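PDB 3D8K: protein phosphatase 2C from Toxoplasma gondii, which probably removes phosphate from phosphoserine and phosphothreonine in proteins, as a metal-dependent phosphatase of the PP2C family that uses manganese. Local coordinates for residues Gly40-Arg45 and Asn72-Leu77; Glu84-Phe89 and Pro252-Phe257; Asp158-Lys163 and Phe258-Asp263; Arg177-Ser182 and Ala284-Tyr289. All blocks are in the same frame, centred on the assembly; numbering follows the deposited sequence.

Interaction 1. Residues Gly40-Arg45 and Asn72-Leu77; sequences GMLRGR and NYLNDL
N75 uses its side-chain oxygen to hold the backbone N-H of R43, the one hydrogen bond between the turn 42-45 and the end of helix 61-74. R43 N lies 2.9 Å from N75 OD1, in the plane of the amide carbonyl, with a bent N-H...O angle of 140°. ND2 of N75 makes a weak bond back to M71 O in the preceding helical turn, which helps fix the turn of the amide. Asparagine suits this place because its amide accepts at one end and donates at the other. The R43 chain crosses the N75 chain at about a right angle, and its CG comes 3.6 Å from N75 OD1.

R45 NH2 lies obliquely 3.5 Å from L77 O, a polar proximity. L42 to R45 form a type II turn, and G44, at its third position, takes the positive phi that glycine accepts readily.

The apolar part belongs to L42. Its CD2 packs 3.3 Å from L74 CB as the two chains cross obliquely, while CD1 only just reaches L77 CD1 at 4.5 Å.

L42 and L74 both rest on V50 of strand 48-55, L74 and L77 reach F111 of strand 106-115, and L77 also touches helix 82-97, so the contact fills the corner where strand 35-41 and helix 61-74 end.

Interaction 2. Residues Glu84-Phe89 and Pro252-Phe257; sequences EITRQF and PDVTTF
P252 sets the CB-CG-CD edge of its ring over one face of F89, with CG above the ring centre. The distance from P252 CG to the F89 ring centroid is 3.6 Å, and the approach is only 10° off the ring normal, a CH-pi contact over the face. The two neighbours of CG reach the CD2-CE2 side of the phenyl group: P252 CD sits 3.6 Å from F89 CD2, and P252 CB is at the same distance, 3.6 Å, from F89 CE2. Proline suits the place because its closed ring offers the aromatic face a compact, rigid row of C-H groups, CD being next to the ring nitrogen. F89 also meets the ring of F230, the two planes being about 20° apart.

P252 leads into strand 253-259. One turn before F89 on helix 82-97, I85 points toward that strand, and its CD1 lies 4.2 Å from V254 CG1. That methyl is anti to the backbone N of V254 (chi1 -177°), while the other, CG2, lies 4.2 Å from T86 OG1. The T86 hydroxyl makes a weak bond back to E82 O, so this polar atom is tied to its own helix while sitting beside aliphatic groups. The beta-branched V254 fits a strand.

I85 and F89 also rest on strands 106-115 and 165-173. A helix laid across one face of an antiparallel sheet in this way is characteristic of the PP2C fold, a beta sandwich flanked by helices.

Interaction 3. Residues Asp158-Lys163 and Phe258-Asp263; sequences DPRAAK and FAYPGD
R160 runs across the face of the Y260 ring, beginning at its CB. That carbon lies over the ring, 3.7 Å from the Y260 centroid and 23° off the normal, as a CH-pi contact. Further out, R160 CD passes the end of the phenol, 3.5 Å from Y260 OH. The chain then bends at chi3 (105°), which puts NE above the ring plane just outside the rim, 3.5 Å from Y260 CE2. The guanidinium follows with its plane only 8° from that of the ring and displaced toward the rim, so that NH1 ends above Y260 CD2. Arginine suits this place because it has both an aliphatic stem and a flat cationic tip to set against an aromatic face.

The tyrosine stands at a junction of the PP2C beta sandwich: strand 253-259, at an edge of one sheet, ends just before it, and a type II turn from Y260 to D263 leads into strand 264-268 of the other. G262, with positive phi, takes the position in that turn which calls for glycine. D263 OD2 accepts the N-H of Y260 at 2.7 Å from Y260 N and also forms a salt bridge with R126.

At the far end of the ring, Y260 OH donates to the syn side of D158 OD2, 2.8 Å away, from out of the carboxylate plane, as the two side chains meet tip to tip. A161 is small enough to sit at the ring edge, its CB 3.3 Å from Y260 CD1 and 3.9 Å from P261 CD.

Interaction 4. Residues Arg177-Ser182 and Ala284-Tyr289; sequences RCVLKS and AAIALY
K181 bends at chi3 (72°), which places CE, and again at chi4 (54°), which places NZ among carbonyls in the last turn of helix 279-288, I286 O and A287 O. The bond from K181 NZ to I286 O is 2.7 Å long; the one to A287 O, at 3.1 Å, is weak. Carbonyls at the C-terminal end of a helix carry the negative end of its dipole, and lysine suits the place because a positive charge there is probably favoured. Its CE also passes 3.4 Å from Y289 O.

The aliphatic stem does separate work, with K181 CG packing 3.8 Å from I286 CG2. The same methyl meets V179 CG2 at 3.5 Å, the valine and isoleucine coming tip to tip. I286 thus gives its branched side chain to the apolar surface of the strand and its backbone oxygen to the lysine. A287, small as it is, touches A186 on the neighbouring strand.

Strand 177-182 and helix 284-288 cross at -46° with their axes 9.1 Å apart at closest approach. V179 and K181, two residues apart, face the helix from one side of the strand, as expected where a helix covers the outer face of a sheet, here in the helix-flanked beta sandwich of the PP2C fold.

In the fold
Interactions 1 and 2 belong to the helices 61-74 and 82-97, consecutive in the chain, and both reach the six-stranded sheet; their centres are 14 Å apart and L77 packs against E84. Strand 253-259 joins interactions 2 and 3, whose centres are 24 Å apart. Interaction 4 lies on the eight-stranded sheet, on the opposite side of the chain's centre from interactions 1 and 2, and touches interaction 3 through D263 and S182, a probable hydrogen bond. Interaction 1 closes before the others open, whereas interactions 2, 3 and 4 interleave along the sequence, so that distant parts of the chain are tied into one two-sheet phosphatase domain.

Interaction 1. Residues Gly40-Arg45 and Asn72-Leu77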
loop_
_atom_site.group_PDB
_atom_site.type_symbol
_atom_site.label_atom_id
_atom_site.label_comp_id
_atom_site.label_asym_id
_atom_site.label_seq_id
_atom_site.Cartn_x
_atom_site.Cartn_y
_atom_site.Cartn_z
ATOM N N GLY C 40 -12.772 3.636 -16.976
ATOM C CA GLY C 40 -11.667 4.397 -16.425
ATOM C C GLY C 40 -11.940 4.637 -14.950
ATOM O O GLY C 40 -13.088 4.488 -14.506
HETATM N N MSE C 41 -10.909 5.006 -14.192
HETATM C CA MSE C 41 -11.053 5.262 -12.763
HETATM C C MSE C 41 -10.260 6.502 -12.330
HETATM O O MSE C 41 -9.032 6.481 -12.282
HETATM C CB MSE C 41 -10.572 4.042 -11.978
HETATM C CG MSE C 41 -10.727 4.155 -10.475
HETATM SE SE MSE C 41 -9.923 2.566 -9.604
HETATM C CE MSE C 41 -9.993 3.236 -7.729
ATOM N N LEU C 42 -10.961 7.586 -12.033
ATOM C CA LEU C 42 -10.305 8.817 -11.599
ATOM C C LEU C 42 -9.647 8.509 -10.270
ATOM O O LEU C 42 -10.261 7.846 -9.423
ATOM C CB LEU C 42 -11.332 9.923 -11.379
ATOM C CG LEU C 42 -12.320 10.231 -12.498
ATOM C CD1 LEU C 42 -13.371 11.222 -11.982
ATOM C CD2 LEU C 42 -11.559 10.761 -13.718
ATOM N N ARG C 43 -8.423 8.984 -10.056
ATOM C CA ARG C 43 -7.781 8.690 -8.788
ATOM C C ARG C 43 -8.506 9.373 -7.651
ATOM O O ARG C 43 -9.139 10.415 -7.833
ATOM C CB ARG C 43 -6.297 9.075 -8.800
ATOM C CG ARG C 43 -5.973 10.540 -8.939
ATOM C CD ARG C 43 -4.469 10.721 -9.154
ATOM N NE ARG C 43 -4.054 10.451 -10.533
ATOM C CZ ARG C 43 -2.809 10.142 -10.905
ATOM N NH1 ARG C 43 -1.838 10.047 -10.005
ATOM N NH2 ARG C 43 -2.530 9.947 -12.187
ATOM N N GLY C 44 -8.432 8.756 -6.480
ATOM C CA GLY C 44 -9.089 9.296 -5.307
ATOM C C GLY C 44 -10.593 9.191 -5.420
ATOM O O GLY C 44 -11.311 9.949 -4.778
ATOM N N ARG C 45 -11.073 8.250 -6.232
ATOM C CA ARG C 45 -12.509 8.072 -6.426
ATOM C C ARG C 45 -12.992 6.632 -6.639
ATOM O O ARG C 45 -13.417 6.265 -7.736
ATOM C CB ARG C 45 -12.984 8.942 -7.597
ATOM C CG ARG C 45 -13.166 10.415 -7.267
ATOM C CD ARG C 45 -13.644 11.201 -8.490
ATOM N NE ARG C 45 -14.168 12.519 -8.131
ATOM C CZ ARG C 45 -13.456 13.456 -7.523
ATOM N NH1 ARG C 45 -12.192 13.218 -7.211
ATOM N NH2 ARG C 45 -14.003 14.619 -7.216
ATOM N N ASN C 72 -7.075 12.889 -18.256
ATOM C CA ASN C 72 -6.137 13.894 -17.748
ATOM C C ASN C 72 -6.974 15.027 -17.171
ATOM O O ASN C 72 -6.732 15.498 -16.063
ATOM C CB ASN C 72 -5.270 14.471 -18.872
ATOM C CG ASN C 72 -4.087 13.591 -19.220
ATOM O OD1 ASN C 72 -3.426 13.794 -20.250
ATOM N ND2 ASN C 72 -3.806 12.613 -18.366
ATOM N N TYR C 73 -7.958 15.471 -17.940
ATOM C CA TYR C 73 -8.814 16.544 -17.499
ATOM C C TYR C 73 -9.764 16.080 -16.404
ATOM O O TYR C 73 -9.918 16.751 -15.393
ATOM C CB TYR C 73 -9.596 17.104 -18.684
ATOM C CG TYR C 73 -8.701 17.745 -19.721
ATOM C CD1 TYR C 73 -7.874 16.964 -20.537
ATOM C CD2 TYR C 73 -8.641 19.138 -19.860
ATOM C CE1 TYR C 73 -7.012 17.551 -21.457
ATOM C CE2 TYR C 73 -7.780 19.734 -20.778
ATOM C CZ TYR C 73 -6.971 18.933 -21.571
ATOM O OH TYR C 73 -6.126 19.508 -22.482
ATOM N N LEU C 74 -10.391 14.926 -16.600
ATOM C CA LEU C 74 -11.326 14.404 -15.604
ATOM C C LEU C 74 -10.756 14.330 -14.178
ATOM O O LEU C 74 -11.486 14.524 -13.200
ATOM C CB LEU C 74 -11.862 13.040 -16.059
ATOM C CG LEU C 74 -13.266 13.097 -16.684
ATOM C CD1 LEU C 74 -13.525 14.465 -17.297
ATOM C CD2 LEU C 74 -13.417 11.995 -17.717
ATOM N N ASN C 75 -9.456 14.078 -14.057
ATOM C CA ASN C 75 -8.833 14.025 -12.747
ATOM C C ASN C 75 -8.647 15.426 -12.184
ATOM O O ASN C 75 -8.014 15.614 -11.150
ATOM C CB ASN C 75 -7.487 13.311 -12.825
ATOM C CG ASN C 75 -7.630 11.816 -12.728
ATOM O OD1 ASN C 75 -8.153 11.294 -11.737
ATOM N ND2 ASN C 75 -7.178 11.110 -13.756
ATOM N N ASP C 76 -9.202 16.410 -12.876
ATOM C CA ASP C 76 -9.107 17.788 -12.439
ATOM C C ASP C 76 -10.435 18.250 -11.866
ATOM O O ASP C 76 -10.522 19.328 -11.275
ATOM C CB ASP C 76 -8.680 18.675 -13.601
ATOM C CG ASP C 76 -7.201 18.527 -13.927
ATOM O OD1 ASP C 76 -6.829 18.594 -15.127
ATOM O OD2 ASP C 76 -6.413 18.353 -12.973
ATOM N N LEU C 77 -11.467 17.427 -12.032
ATOM C CA LEU C 77 -12.792 17.736 -11.494
ATOM C C LEU C 77 -12.684 17.817 -9.973
ATOM O O LEU C 77 -12.240 16.860 -9.324
ATOM C CB LEU C 77 -13.790 16.629 -11.855
ATOM C CG LEU C 77 -14.191 16.468 -13.318
ATOM C CD1 LEU C 77 -14.902 15.139 -13.506
ATOM C CD2 LEU C 77 -15.070 17.630 -13.733
#

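Interaction 2. Residues Glu84-Phe89 and Pro252-Phe257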
loop_
_atom_site.group_PDB
_atom_site.type_symbol
_atom_site.label_atom_id
_atom_site.label_comp_id
_atom_site.label_asym_id
_atom_site.label_seq_id
_atom_site.Cartn_x
_atom_site.Cartn_y
_atom_site.Cartn_z
ATOM N N GLU C 84 -18.578 21.538 -12.660
ATOM C CA GLU C 84 -17.234 20.992 -12.794
ATOM C C GLU C 84 -17.019 20.238 -14.109
ATOM O O GLU C 84 -15.935 20.284 -14.675
ATOM C CB GLU C 84 -16.923 20.079 -11.612
ATOM C CG GLU C 84 -15.484 20.167 -11.157
ATOM C CD GLU C 84 -15.123 21.555 -10.652
ATOM O OE1 GLU C 84 -15.743 22.016 -9.672
ATOM O OE2 GLU C 84 -14.220 22.186 -11.238
ATOM N N ILE C 85 -18.049 19.554 -14.595
ATOM C CA ILE C 85 -17.939 18.797 -15.835
ATOM C C ILE C 85 -17.916 19.721 -17.056
ATOM O O ILE C 85 -17.234 19.447 -18.048
ATOM C CB ILE C 85 -19.113 17.797 -15.983
ATOM C CG1 ILE C 85 -19.074 16.764 -14.853
ATOM C CG2 ILE C 85 -19.023 17.075 -17.309
ATOM C CD1 ILE C 85 -20.283 15.815 -14.826
ATOM N N THR C 86 -18.671 20.811 -16.978
ATOM C CA THR C 86 -18.745 21.777 -18.066
ATOM C C THR C 86 -17.421 22.521 -18.229
ATOM O O THR C 86 -16.967 22.775 -19.343
ATOM C CB THR C 86 -19.869 22.801 -17.806
ATOM O OG1 THR C 86 -21.139 22.157 -17.948
ATOM C CG2 THR C 86 -19.781 23.958 -18.773
ATOM N N ARG C 87 -16.810 22.853 -17.099
ATOM C CA ARG C 87 -15.552 23.587 -17.073
ATOM C C ARG C 87 -14.418 22.832 -17.738
ATOM O O ARG C 87 -13.583 23.421 -18.417
ATOM C CB ARG C 87 -15.177 23.900 -15.631
ATOM C CG ARG C 87 -13.859 24.599 -15.483
ATOM C CD ARG C 87 -13.432 24.630 -14.031
ATOM N NE ARG C 87 -14.288 25.492 -13.229
ATOM C CZ ARG C 87 -14.343 26.809 -13.363
ATOM N NH1 ARG C 87 -13.589 27.410 -14.274
ATOM N NH2 ARG C 87 -15.146 27.520 -12.580
ATOM N N GLN C 88 -14.392 21.522 -17.548
ATOM C CA GLN C 88 -13.341 20.705 -18.130
ATOM C C GLN C 88 -13.548 20.598 -19.641
ATOM O O GLN C 88 -12.583 20.537 -20.413
ATOM C CB GLN C 88 -13.347 19.325 -17.477
ATOM C CG GLN C 88 -11.972 18.828 -17.077
ATOM C CD GLN C 88 -11.171 19.854 -16.288
ATOM O OE1 GLN C 88 -11.663 20.450 -15.330
ATOM N NE2 GLN C 88 -9.922 20.049 -16.681
ATOM N N PHE C 89 -14.810 20.573 -20.058
ATOM C CA PHE C 89 -15.113 20.499 -21.478
ATOM C C PHE C 89 -14.510 21.730 -22.124
ATOM O O PHE C 89 -14.037 21.674 -23.256
ATOM C CB PHE C 89 -16.621 20.483 -21.718
ATOM C CG PHE C 89 -17.196 19.112 -21.858
ATOM C CD1 PHE C 89 -17.242 18.244 -20.765
ATOM C CD2 PHE C 89 -17.665 18.664 -23.097
ATOM C CE1 PHE C 89 -17.742 16.942 -20.901
ATOM C CE2 PHE C 89 -18.170 17.364 -23.248
ATOM C CZ PHE C 89 -18.207 16.501 -22.144
ATOM N N PRO C 252 -21.498 20.897 -23.046
ATOM C CA PRO C 252 -22.324 19.701 -22.956
ATOM C C PRO C 252 -23.615 19.854 -22.188
ATOM O O PRO C 252 -23.780 20.759 -21.364
ATOM C CB PRO C 252 -21.398 18.707 -22.284
ATOM C CG PRO C 252 -20.717 19.570 -21.289
ATOM C CD PRO C 252 -20.359 20.798 -22.116
ATOM N N ASP C 253 -24.525 18.938 -22.501
ATOM C CA ASP C 253 -25.831 18.820 -21.870
ATOM C C ASP C 253 -25.559 17.814 -20.758
ATOM O O ASP C 253 -25.281 16.657 -21.026
ATOM C CB ASP C 253 -26.836 18.270 -22.892
ATOM C CG ASP C 253 -28.021 17.570 -22.247
ATOM O OD1 ASP C 253 -28.571 18.132 -21.272
ATOM O OD2 ASP C 253 -28.410 16.467 -22.726
ATOM N N VAL C 254 -25.591 18.270 -19.513
ATOM C CA VAL C 254 -25.331 17.397 -18.380
ATOM C C VAL C 254 -26.597 17.016 -17.607
ATOM O O VAL C 254 -27.262 17.873 -17.035
ATOM C CB VAL C 254 -24.356 18.057 -17.395
ATOM C CG1 VAL C 254 -24.047 17.101 -16.249
ATOM C CG2 VAL C 254 -23.078 18.456 -18.117
ATOM N N THR C 255 -26.912 15.729 -17.574
ATOM C CA THR C 255 -28.093 15.245 -16.865
ATOM C C THR C 255 -27.692 14.290 -15.748
ATOM O O THR C 255 -26.590 13.735 -15.770
ATOM C CB THR C 255 -29.052 14.504 -17.825
ATOM O OG1 THR C 255 -28.340 13.466 -18.517
ATOM C CG2 THR C 255 -29.643 15.461 -18.839
ATOM N N THR C 256 -28.580 14.100 -14.771
ATOM C CA THR C 256 -28.303 13.187 -13.662
ATOM C C THR C 256 -29.517 12.304 -13.388
ATOM O O THR C 256 -30.648 12.780 -13.409
ATOM C CB THR C 256 -27.955 13.946 -12.377
ATOM O OG1 THR C 256 -26.956 14.928 -12.657
ATOM C CG2 THR C 256 -27.410 12.990 -11.333
ATOM N N PHE C 257 -29.274 11.017 -13.146
ATOM C CA PHE C 257 -30.325 10.037 -12.872
ATOM C C PHE C 257 -29.815 9.005 -11.866
ATOM O O PHE C 257 -28.614 8.845 -11.684
ATOM C CB PHE C 257 -30.690 9.238 -14.128
ATOM C CG PHE C 257 -31.268 10.048 -15.261
ATOM C CD1 PHE C 257 -30.504 11.008 -15.923
ATOM C CD2 PHE C 257 -32.562 9.787 -15.721
ATOM C CE1 PHE C 257 -31.011 11.686 -17.019
ATOM C CE2 PHE C 257 -33.071 10.465 -16.821
ATOM C CZ PHE C 257 -32.294 11.415 -17.471
#

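Interaction 3. Residues Asp158-Lys163 and Phe258-Asp263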
loop_
_atom_site.group_PDB
_atom_site.type_symbol
_atom_site.label_atom_id
_atom_site.label_comp_id
_atom_site.label_asym_id
_atom_site.label_seq_id
_atom_site.Cartn_x
_atom_site.Cartn_y
_atom_site.Cartn_z
ATOM N N ASP C 158 -37.266 4.328 0.888
ATOM C CA ASP C 158 -37.651 3.709 -0.377
ATOM C C ASP C 158 -37.296 2.226 -0.272
ATOM O O ASP C 158 -36.178 1.870 0.105
ATOM C CB ASP C 158 -36.877 4.342 -1.541
ATOM C CG ASP C 158 -37.417 3.929 -2.902
ATOM O OD1 ASP C 158 -38.025 2.838 -3.005
ATOM O OD2 ASP C 158 -37.219 4.691 -3.871
ATOM N N PRO C 159 -38.251 1.341 -0.589
ATOM C CA PRO C 159 -38.030 -0.106 -0.528
ATOM C C PRO C 159 -36.966 -0.532 -1.519
ATOM O O PRO C 159 -35.955 -1.129 -1.153
ATOM C CB PRO C 159 -39.398 -0.673 -0.882
ATOM C CG PRO C 159 -40.340 0.388 -0.389
ATOM C CD PRO C 159 -39.664 1.638 -0.870
ATOM N N ARG C 160 -37.219 -0.218 -2.782
ATOM C CA ARG C 160 -36.300 -0.540 -3.857
ATOM C C ARG C 160 -34.916 0.004 -3.513
ATOM O O ARG C 160 -34.747 1.179 -3.168
ATOM C CB ARG C 160 -36.781 0.089 -5.156
ATOM C CG ARG C 160 -38.231 -0.180 -5.477
ATOM C CD ARG C 160 -38.777 0.948 -6.339
ATOM N NE ARG C 160 -38.943 0.607 -7.750
ATOM C CZ ARG C 160 -38.086 -0.107 -8.474
ATOM N NH1 ARG C 160 -36.977 -0.585 -7.929
ATOM N NH2 ARG C 160 -38.334 -0.326 -9.761
ATOM N N ALA C 161 -33.925 -0.868 -3.605
ATOM C CA ALA C 161 -32.562 -0.492 -3.291
ATOM C C ALA C 161 -32.414 -0.056 -1.827
ATOM O O ALA C 161 -32.320 1.136 -1.506
ATOM C CB ALA C 161 -32.105 0.607 -4.226
ATOM N N ALA C 162 -32.447 -1.051 -0.947
ATOM C CA ALA C 162 -32.244 -0.852 0.474
ATOM C C ALA C 162 -30.788 -1.284 0.537
ATOM O O ALA C 162 -30.147 -1.276 1.587
ATOM C CB ALA C 162 -33.119 -1.794 1.272
ATOM N N LYS C 163 -30.289 -1.678 -0.633
ATOM C CA LYS C 163 -28.918 -2.116 -0.818
ATOM C C LYS C 163 -28.206 -1.105 -1.711
ATOM O O LYS C 163 -27.200 -1.420 -2.352
ATOM C CB LYS C 163 -28.874 -3.510 -1.456
ATOM C CG LYS C 163 -29.115 -4.664 -0.479
ATOM C CD LYS C 163 -29.162 -6.016 -1.204
ATOM C CE LYS C 163 -29.105 -7.217 -0.242
ATOM N NZ LYS C 163 -27.723 -7.549 0.228
ATOM N N PHE C 258 -30.727 8.292 -11.219
ATOM C CA PHE C 258 -30.316 7.236 -10.305
ATOM C C PHE C 258 -30.869 5.952 -10.895
ATOM O O PHE C 258 -31.855 5.975 -11.620
ATOM C CB PHE C 258 -30.870 7.442 -8.898
ATOM C CG PHE C 258 -32.344 7.303 -8.809
ATOM C CD1 PHE C 258 -33.181 8.264 -9.355
ATOM C CD2 PHE C 258 -32.906 6.201 -8.189
ATOM C CE1 PHE C 258 -34.558 8.128 -9.289
ATOM C CE2 PHE C 258 -34.286 6.049 -8.116
ATOM C CZ PHE C 258 -35.117 7.020 -8.669
ATOM N N ALA C 259 -30.216 4.837 -10.605
ATOM C CA ALA C 259 -30.646 3.550 -11.116
ATOM C C ALA C 259 -30.539 2.558 -9.999
ATOM O O ALA C 259 -29.622 2.618 -9.190
ATOM C CB ALA C 259 -29.769 3.113 -12.250
ATOM N N TYR C 260 -31.485 1.633 -9.966
ATOM C CA TYR C 260 -31.516 0.612 -8.938
ATOM C C TYR C 260 -30.612 -0.523 -9.377
ATOM O O TYR C 260 -30.349 -0.669 -10.567
ATOM C CB TYR C 260 -32.954 0.112 -8.773
ATOM C CG TYR C 260 -33.927 1.119 -8.178
ATOM C CD1 TYR C 260 -33.751 1.599 -6.887
ATOM C CD2 TYR C 260 -35.054 1.552 -8.892
ATOM C CE1 TYR C 260 -34.666 2.482 -6.310
ATOM C CE2 TYR C 260 -35.982 2.433 -8.326
ATOM C CZ TYR C 260 -35.782 2.896 -7.026
ATOM O OH TYR C 260 -36.701 3.755 -6.421
ATOM N N PRO C 261 -30.082 -1.315 -8.426
ATOM C CA PRO C 261 -29.218 -2.436 -8.816
ATOM C C PRO C 261 -30.089 -3.355 -9.665
ATOM O O PRO C 261 -31.277 -3.525 -9.385
ATOM C CB PRO C 261 -28.839 -3.054 -7.484
ATOM C CG PRO C 261 -28.757 -1.882 -6.602
ATOM C CD PRO C 261 -29.980 -1.070 -6.980
ATOM N N GLY C 262 -29.512 -3.929 -10.709
ATOM C CA GLY C 262 -30.296 -4.772 -11.580
ATOM C C GLY C 262 -30.546 -4.022 -12.869
ATOM O O GLY C 262 -30.901 -4.628 -13.877
ATOM N N ASP C 263 -30.366 -2.699 -12.840
ATOM C CA ASP C 263 -30.548 -1.882 -14.042
ATOM C C ASP C 263 -29.288 -1.939 -14.930
ATOM O O ASP C 263 -28.215 -2.353 -14.477
ATOM C CB ASP C 263 -30.862 -0.417 -13.681
ATOM C CG ASP C 263 -32.252 -0.233 -13.049
ATOM O OD1 ASP C 263 -33.166 -1.026 -13.339
ATOM O OD2 ASP C 263 -32.437 0.728 -12.270
#

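Interaction 4. Residues Arg177-Ser182 and Ala284-Tyr289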
loop_
_atom_site.group_PDB
_atom_site.type_symbol
_atom_site.label_atom_id
_atom_site.label_comp_id
_atom_site.label_asym_id
_atom_site.label_seq_id
_atom_site.Cartn_x
_atom_site.Cartn_y
_atom_site.Cartn_z
ATOM N N ARG C 177 -26.201 8.586 -28.295
ATOM C CA ARG C 177 -27.345 8.352 -27.422
ATOM C C ARG C 177 -27.000 7.441 -26.262
ATOM O O ARG C 177 -26.147 6.563 -26.370
ATOM C CB ARG C 177 -28.508 7.789 -28.236
ATOM C CG ARG C 177 -28.698 8.544 -29.537
ATOM C CD ARG C 177 -30.015 8.262 -30.219
ATOM N NE ARG C 177 -31.079 9.147 -29.748
ATOM C CZ ARG C 177 -32.136 9.495 -30.481
ATOM N NH1 ARG C 177 -32.264 9.034 -31.720
ATOM N NH2 ARG C 177 -33.067 10.300 -29.980
ATOM N N CYS C 178 -27.677 7.668 -25.146
ATOM C CA CYS C 178 -27.438 6.910 -23.931
ATOM C C CYS C 178 -28.773 6.597 -23.252
ATOM O O CYS C 178 -29.518 7.509 -22.905
ATOM C CB CYS C 178 -26.554 7.750 -23.018
ATOM S SG CYS C 178 -26.129 6.979 -21.479
ATOM N N VAL C 179 -29.082 5.318 -23.060
ATOM C CA VAL C 179 -30.354 4.964 -22.439
ATOM C C VAL C 179 -30.244 4.090 -21.196
ATOM O O VAL C 179 -29.313 3.295 -21.058
ATOM C CB VAL C 179 -31.287 4.254 -23.438
ATOM C CG1 VAL C 179 -31.260 4.979 -24.761
ATOM C CG2 VAL C 179 -30.878 2.812 -23.603
ATOM N N LEU C 180 -31.208 4.243 -20.295
ATOM C CA LEU C 180 -31.226 3.474 -19.057
ATOM C C LEU C 180 -32.258 2.360 -19.152
ATOM O O LEU C 180 -33.418 2.611 -19.487
ATOM C CB LEU C 180 -31.580 4.377 -17.870
ATOM C CG LEU C 180 -31.030 4.072 -16.465
ATOM C CD1 LEU C 180 -32.113 4.319 -15.422
ATOM C CD2 LEU C 180 -30.543 2.639 -16.381
ATOM N N LYS C 181 -31.838 1.131 -18.870
ATOM C CA LYS C 181 -32.759 -0.002 -18.900
ATOM C C LYS C 181 -33.114 -0.385 -17.480
ATOM O O LYS C 181 -32.262 -0.392 -16.590
ATOM C CB LYS C 181 -32.142 -1.239 -19.566
ATOM C CG LYS C 181 -32.199 -1.273 -21.074
ATOM C CD LYS C 181 -31.700 -2.615 -21.603
ATOM C CE LYS C 181 -32.690 -3.738 -21.340
ATOM N NZ LYS C 181 -34.057 -3.430 -21.865
ATOM N N SER C 182 -34.378 -0.721 -17.275
ATOM C CA SER C 182 -34.848 -1.134 -15.967
ATOM C C SER C 182 -36.018 -2.069 -16.219
ATOM O O SER C 182 -37.111 -1.623 -16.597
ATOM C CB SER C 182 -35.294 0.082 -15.153
ATOM O OG SER C 182 -35.358 -0.219 -13.771
ATOM N N ALA C 284 -37.843 1.191 -27.510
ATOM C CA ALA C 284 -38.554 -0.071 -27.602
ATOM C C ALA C 284 -37.545 -1.191 -27.808
ATOM O O ALA C 284 -37.424 -2.086 -26.970
ATOM C CB ALA C 284 -39.553 -0.025 -28.750
ATOM N N ALA C 285 -36.801 -1.115 -28.905
ATOM C CA ALA C 285 -35.799 -2.123 -29.226
ATOM C C ALA C 285 -34.866 -2.427 -28.054
ATOM O O ALA C 285 -34.754 -3.572 -27.611
ATOM C CB ALA C 285 -34.990 -1.680 -30.430
ATOM N N ILE C 286 -34.187 -1.402 -27.559
ATOM C CA ILE C 286 -33.272 -1.590 -26.447
ATOM C C ILE C 286 -33.984 -2.222 -25.260
ATOM O O ILE C 286 -33.355 -2.865 -24.414
ATOM C CB ILE C 286 -32.623 -0.248 -26.048
ATOM C CG1 ILE C 286 -31.637 0.164 -27.144
ATOM C CG2 ILE C 286 -31.916 -0.365 -24.708
ATOM C CD1 ILE C 286 -31.420 1.651 -27.261
ATOM N N ALA C 287 -35.298 -2.053 -25.204
ATOM C CA ALA C 287 -36.064 -2.640 -24.117
ATOM C C ALA C 287 -36.173 -4.169 -24.303
ATOM O O ALA C 287 -36.285 -4.917 -23.339
ATOM C CB ALA C 287 -37.428 -2.010 -24.055
ATOM N N LEU C 288 -36.135 -4.627 -25.548
ATOM C CA LEU C 288 -36.187 -6.056 -25.824
ATOM C C LEU C 288 -34.941 -6.734 -25.245
ATOM O O LEU C 288 -35.049 -7.739 -24.550
ATOM C CB LEU C 288 -36.230 -6.316 -27.330
ATOM C CG LEU C 288 -37.451 -5.930 -28.164
ATOM C CD1 LEU C 288 -38.670 -6.697 -27.711
ATOM C CD2 LEU C 288 -37.688 -4.466 -28.048
ATOM N N TYR C 289 -33.768 -6.172 -25.544
ATOM C CA TYR C 289 -32.462 -6.680 -25.092
ATOM C C TYR C 289 -32.436 -7.297 -23.693
ATOM O O TYR C 289 -33.044 -6.787 -22.758
ATOM C CB TYR C 289 -31.411 -5.559 -25.174
ATOM C CG TYR C 289 -31.101 -5.113 -26.582
ATOM C CD1 TYR C 289 -30.616 -3.830 -26.835
ATOM C CD2 TYR C 289 -31.304 -5.968 -27.670
ATOM C CE1 TYR C 289 -30.345 -3.403 -28.138
ATOM C CE2 TYR C 289 -31.035 -5.553 -28.976
ATOM C CZ TYR C 289 -30.558 -4.268 -29.200
ATOM O OH TYR C 289 -30.297 -3.843 -30.485
#